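Local atomic coordinates of lactose Operon Repressor (Escherichia coli, PDB entry 1JYE), a protein that represses transcription of the lactose operon by binding operator DNA, as a LacI-family regulator with a periplasmic-binding-protein-like core. Residues Ser279-Gln291 with Leu319-Ala331. The protein carries 1 engineered substitution. Sequence-based numbering, arbitrary orientation.
Sequences SSCYIPPLTTIKQ and LPVSLVKRKTTLA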
loop_
_atom_site.group_PDB
_atom_site.type_symbol
_atom_site.label_atom_id
_atom_site.label_comp_id
_atom_site.label_asym_id
_atom_site.label_seq_id
_atom_site.Cartn_x
_atom_site.Cartn_y
_atom_site.Cartn_z
ATOM N N SER A 279 0.199 -4.711 10.031
ATOM C CA SER A 279 0.845 -5.716 10.872
ATOM C C SER A 279 0.333 -5.816 12.303
ATOM O O SER A 279 0.387 -6.886 12.905
ATOM C CB SER A 279 2.372 -5.519 10.875
ATOM O OG SER A 279 2.755 -4.345 11.562
ATOM N N SER A 280 -0.170 -4.714 12.849
ATOM C CA SER A 280 -0.681 -4.724 14.212
ATOM C C SER A 280 -1.992 -5.501 14.297
ATOM O O SER A 280 -2.455 -5.837 15.389
ATOM C CB SER A 280 -0.907 -3.292 14.699
ATOM O OG SER A 280 -1.886 -2.644 13.905
ATOM N N CYS A 281 -2.593 -5.785 13.146
ATOM C CA CYS A 281 -3.854 -6.513 13.129
ATOM C C CYS A 281 -3.797 -7.875 12.453
ATOM O O CYS A 281 -4.827 -8.447 12.105
ATOM C CB CYS A 281 -4.952 -5.648 12.506
ATOM S SG CYS A 281 -5.455 -4.301 13.594
ATOM N N TYR A 282 -2.591 -8.395 12.246
ATOM C CA TYR A 282 -2.477 -9.724 11.670
ATOM C C TYR A 282 -2.937 -10.660 12.779
ATOM O O TYR A 282 -3.082 -10.237 13.927
ATOM C CB TYR A 282 -1.024 -10.047 11.293
ATOM C CG TYR A 282 -0.534 -9.380 10.028
ATOM C CD1 TYR A 282 -1.394 -8.625 9.227
ATOM C CD2 TYR A 282 0.787 -9.539 9.606
ATOM C CE1 TYR A 282 -0.952 -8.054 8.040
ATOM C CE2 TYR A 282 1.237 -8.972 8.422
ATOM C CZ TYR A 282 0.366 -8.234 7.644
ATOM O OH TYR A 282 0.804 -7.689 6.462
ATOM N N ILE A 283 -3.162 -11.925 12.445
ATOM C CA ILE A 283 -3.609 -12.892 13.434
ATOM C C ILE A 283 -2.585 -14.006 13.627
ATOM O O ILE A 283 -2.478 -14.906 12.794
ATOM C CB ILE A 283 -4.953 -13.526 13.019
ATOM C CG1 ILE A 283 -6.002 -12.428 12.821
ATOM C CG2 ILE A 283 -5.408 -14.520 14.080
ATOM C CD1 ILE A 283 -7.335 -12.936 12.293
ATOM N N PRO A 284 -1.803 -13.947 14.721
ATOM C CA PRO A 284 -1.843 -12.899 15.748
ATOM C C PRO A 284 -0.969 -11.709 15.348
ATOM O O PRO A 284 -0.235 -11.782 14.359
ATOM C CB PRO A 284 -1.313 -13.619 16.983
ATOM C CG PRO A 284 -0.283 -14.519 16.406
ATOM C CD PRO A 284 -0.964 -15.076 15.167
ATOM N N PRO A 285 -1.042 -10.596 16.101
ATOM C CA PRO A 285 -0.233 -9.414 15.785
ATOM C C PRO A 285 1.233 -9.788 15.590
ATOM O O PRO A 285 1.807 -10.540 16.377
ATOM C CB PRO A 285 -0.483 -8.505 16.979
ATOM C CG PRO A 285 -1.943 -8.775 17.253
ATOM C CD PRO A 285 -1.997 -10.295 17.186
ATOM N N LEU A 286 1.819 -9.234 14.538
ATOM C CA LEU A 286 3.186 -9.540 14.127
ATOM C C LEU A 286 4.370 -8.789 14.728
ATOM O O LEU A 286 4.435 -7.562 14.690
ATOM C CB LEU A 286 3.252 -9.422 12.600
ATOM C CG LEU A 286 4.589 -9.675 11.902
ATOM C CD1 LEU A 286 4.975 -11.144 12.053
ATOM C CD2 LEU A 286 4.465 -9.304 10.428
ATOM N N THR A 287 5.316 -9.548 15.273
ATOM C CA THR A 287 6.541 -8.971 15.814
ATOM C C THR A 287 7.308 -8.598 14.556
ATOM O O THR A 287 7.414 -9.406 13.634
ATOM C CB THR A 287 7.345 -10.007 16.612
ATOM O OG1 THR A 287 6.631 -10.334 17.808
ATOM C CG2 THR A 287 8.723 -9.460 16.973
ATOM N N THR A 288 7.857 -7.390 14.516
ATOM C CA THR A 288 8.539 -6.946 13.312
ATOM C C THR A 288 9.600 -5.881 13.587
ATOM O O THR A 288 9.839 -5.508 14.735
ATOM C CB THR A 288 7.478 -6.391 12.325
ATOM O OG1 THR A 288 8.095 -5.991 11.100
ATOM C CG2 THR A 288 6.746 -5.203 12.954
ATOM N N ILE A 289 10.241 -5.416 12.518
ATOM C CA ILE A 289 11.267 -4.383 12.605
ATOM C C ILE A 289 10.685 -3.120 11.988
ATOM O O ILE A 289 10.325 -3.099 10.809
ATOM C CB ILE A 289 12.530 -4.767 11.811
ATOM C CG1 ILE A 289 13.090 -6.094 12.331
ATOM C CG2 ILE A 289 13.558 -3.646 11.899
ATOM C CD1 ILE A 289 13.462 -6.084 13.801
ATOM N N LYS A 290 10.592 -2.063 12.782
ATOM C CA LYS A 290 10.031 -0.822 12.281
ATOM C C LYS A 290 10.972 0.013 11.426
ATOM O O LYS A 290 12.080 0.350 11.845
ATOM C CB LYS A 290 9.529 0.038 13.445
ATOM C CG LYS A 290 9.000 1.404 13.013
ATOM C CD LYS A 290 8.480 2.186 14.215
ATOM C CE LYS A 290 7.936 3.545 13.800
ATOM N NZ LYS A 290 7.368 4.277 14.967
ATOM N N GLN A 291 10.519 0.327 10.215
ATOM C CA GLN A 291 11.257 1.188 9.297
ATOM C C GLN A 291 10.304 2.363 9.107
ATOM O O GLN A 291 9.251 2.215 8.489
ATOM C CB GLN A 291 11.503 0.517 7.945
ATOM C CG GLN A 291 12.374 -0.726 7.999
ATOM C CD GLN A 291 12.962 -1.065 6.645
ATOM O OE1 GLN A 291 14.115 -0.732 6.358
ATOM N NE2 GLN A 291 12.169 -1.711 5.797
ATOM N N LEU A 319 19.443 5.775 9.032
ATOM C CA LEU A 319 18.316 6.018 9.925
ATOM C C LEU A 319 18.142 4.800 10.812
ATOM O O LEU A 319 18.308 3.665 10.368
ATOM C CB LEU A 319 17.031 6.256 9.133
ATOM C CG LEU A 319 16.966 7.523 8.281
ATOM C CD1 LEU A 319 15.624 7.571 7.558
ATOM C CD2 LEU A 319 17.141 8.749 9.163
ATOM N N PRO A 320 17.799 5.019 12.085
ATOM C CA PRO A 320 17.611 3.899 13.007
ATOM C C PRO A 320 16.338 3.098 12.755
ATOM O O PRO A 320 15.405 3.565 12.095
ATOM C CB PRO A 320 17.591 4.584 14.371
ATOM C CG PRO A 320 16.919 5.891 14.063
ATOM C CD PRO A 320 17.605 6.309 12.772
ATOM N N VAL A 321 16.329 1.877 13.275
ATOM C CA VAL A 321 15.182 0.987 13.188
ATOM C C VAL A 321 15.007 0.447 14.600
ATOM O O VAL A 321 15.889 0.614 15.448
ATOM C CB VAL A 321 15.417 -0.193 12.209
ATOM C CG1 VAL A 321 15.618 0.341 10.795
ATOM C CG2 VAL A 321 16.629 -1.023 12.652
ATOM N N SER A 322 13.874 -0.187 14.863
ATOM C CA SER A 322 13.627 -0.736 16.186
ATOM C C SER A 322 12.798 -2.003 16.088
ATOM O O SER A 322 12.142 -2.255 15.077
ATOM C CB SER A 322 12.904 0.292 17.064
ATOM O OG SER A 322 11.626 0.602 16.539
ATOM N N LEU A 323 12.850 -2.806 17.142
ATOM C CA LEU A 323 12.101 -4.051 17.205
ATOM C C LEU A 323 10.752 -3.786 17.856
ATOM O O LEU A 323 10.679 -3.168 18.918
ATOM C CB LEU A 323 12.864 -5.080 18.040
ATOM C CG LEU A 323 12.151 -6.389 18.391
ATOM C CD1 LEU A 323 11.964 -7.226 17.134
ATOM C CD2 LEU A 323 12.981 -7.157 19.423
ATOM N N VAL A 324 9.687 -4.249 17.212
ATOM C CA VAL A 324 8.338 -4.083 17.743
ATOM C C VAL A 324 7.879 -5.478 18.145
ATOM O O VAL A 324 7.576 -6.307 17.291
ATOM C CB VAL A 324 7.380 -3.514 16.675
ATOM C CG1 VAL A 324 5.983 -3.363 17.261
ATOM C CG2 VAL A 324 7.900 -2.171 16.175
ATOM N N LYS A 325 7.855 -5.743 19.445
ATOM C CA LYS A 325 7.455 -7.053 19.938
ATOM C C LYS A 325 5.948 -7.188 20.038
ATOM O O LYS A 325 5.292 -6.397 20.715
ATOM C CB LYS A 325 8.072 -7.317 21.316
ATOM C CG LYS A 325 9.593 -7.359 21.326
ATOM C CD LYS A 325 10.112 -7.651 22.730
ATOM C CE LYS A 325 11.631 -7.631 22.780
ATOM N NZ LYS A 325 12.133 -7.920 24.154
ATOM N N ARG A 326 5.404 -8.190 19.360
ATOM C CA ARG A 326 3.972 -8.425 19.412
ATOM C C ARG A 326 3.636 -9.854 19.844
ATOM O O ARG A 326 4.173 -10.335 20.845
ATOM C CB ARG A 326 3.318 -8.068 18.070
ATOM C CG ARG A 326 3.446 -6.582 17.731
ATOM C CD ARG A 326 2.325 -6.108 16.807
ATOM N NE ARG A 326 2.422 -4.683 16.494
ATOM C CZ ARG A 326 2.890 -4.189 15.352
ATOM N NH1 ARG A 326 3.319 -4.999 14.390
ATOM N NH2 ARG A 326 2.911 -2.878 15.161
ATOM N N LYS A 327 2.790 -10.550 19.089
ATOM C CA LYS A 327 2.355 -11.888 19.486
ATOM C C LYS A 327 2.845 -13.087 18.683
ATOM O O LYS A 327 2.383 -14.205 18.916
ATOM C CB LYS A 327 0.822 -11.927 19.501
ATOM C CG LYS A 327 0.169 -10.863 20.372
ATOM C CD LYS A 327 0.457 -11.103 21.841
ATOM C CE LYS A 327 -0.280 -10.103 22.717
ATOM N NZ LYS A 327 -0.034 -10.367 24.161
ATOM N N THR A 328 3.774 -12.882 17.758
ATOM C CA THR A 328 4.238 -13.990 16.931
ATOM C C THR A 328 5.583 -14.593 17.320
ATOM O O THR A 328 6.108 -15.439 16.598
ATOM C CB THR A 328 4.316 -13.568 15.459
ATOM O OG1 THR A 328 5.183 -12.436 15.340
ATOM C CG2 THR A 328 2.922 -13.193 14.939
ATOM N N THR A 329 6.131 -14.164 18.451
ATOM C CA THR A 329 7.416 -14.684 18.913
ATOM C C THR A 329 7.375 -15.132 20.370
ATOM O O THR A 329 7.084 -14.346 21.277
ATOM C CB THR A 329 8.545 -13.642 18.743
ATOM O OG1 THR A 329 8.131 -12.382 19.287
ATOM C CG2 THR A 329 8.897 -13.473 17.276
ATOM N N LEU A 330 7.666 -16.412 20.574
ATOM C CA LEU A 330 7.685 -17.021 21.898
ATOM C C LEU A 330 8.844 -18.006 21.951
ATOM O O LEU A 330 9.443 -18.323 20.922
ATOM C CB LEU A 330 6.377 -17.776 22.154
ATOM C CG LEU A 330 5.091 -16.958 22.278
ATOM C CD1 LEU A 330 3.886 -17.887 22.260
ATOM C CD2 LEU A 330 5.127 -16.149 23.563
ATOM N N ALA A 331 9.165 -18.486 23.147
ATOM C CA ALA A 331 10.241 -19.459 23.296
ATOM C C ALA A 331 9.832 -20.687 22.485
ATOM O O ALA A 331 8.641 -20.959 22.324
ATOM C CB ALA A 331 10.417 -19.826 24.761
HETATM O O HOH W 1 12.749 3.300 11.503
#
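Arg326 and Thr287 have the most surface buried here, Thr328 next, just beyond the point where strand 288-290 pairs antiparallel with strand 322-324. With CG anti to its carbonyl carbon (chi1 -64°) and the chain extended as far as NE, Arg326 lays its methylenes along the carbonyl of Leu286. Arg326 NH1 donates to Leu286 O at 2.8 Å, in the plane of that carbonyl, and to Ser279 OG at 3.0 Å, 33° out of the guanidinium plane; both bonds are bent. Ser279 OG is also hydrogen-bonded to Thr276 O. CA of Ser280 sits over one guanidinium face and CG1 of Val324 over the other; NH2 forms a salt bridge with Asp275. Cut back to an alanine here, the side chain would probably leave Asp275 without this charged mate and Leu286 O without this donor.

Thr287 holds the backbone of the same arginine: its OG1 accepts from Arg326 N at 2.9 Å and meets Thr329 OG1 tip to tip, also at 2.9 Å, while its own N points almost straight at Thr328 OG1 (2.9 Å, 172°). Thr328 OG1 in turn bonds Val270 O, and its methyl CG2 rests against Pro285 O.

Past the ladder's last rung, Thr288 with Val324, hydroxyls and one guanidinium thus supplement the backbone bond Lys327 N to Pro285 O (2.9 Å), tying residues 325-329, which follow strand 316-324, to the 3-10 turn at 279-280 and the 284-287 loop.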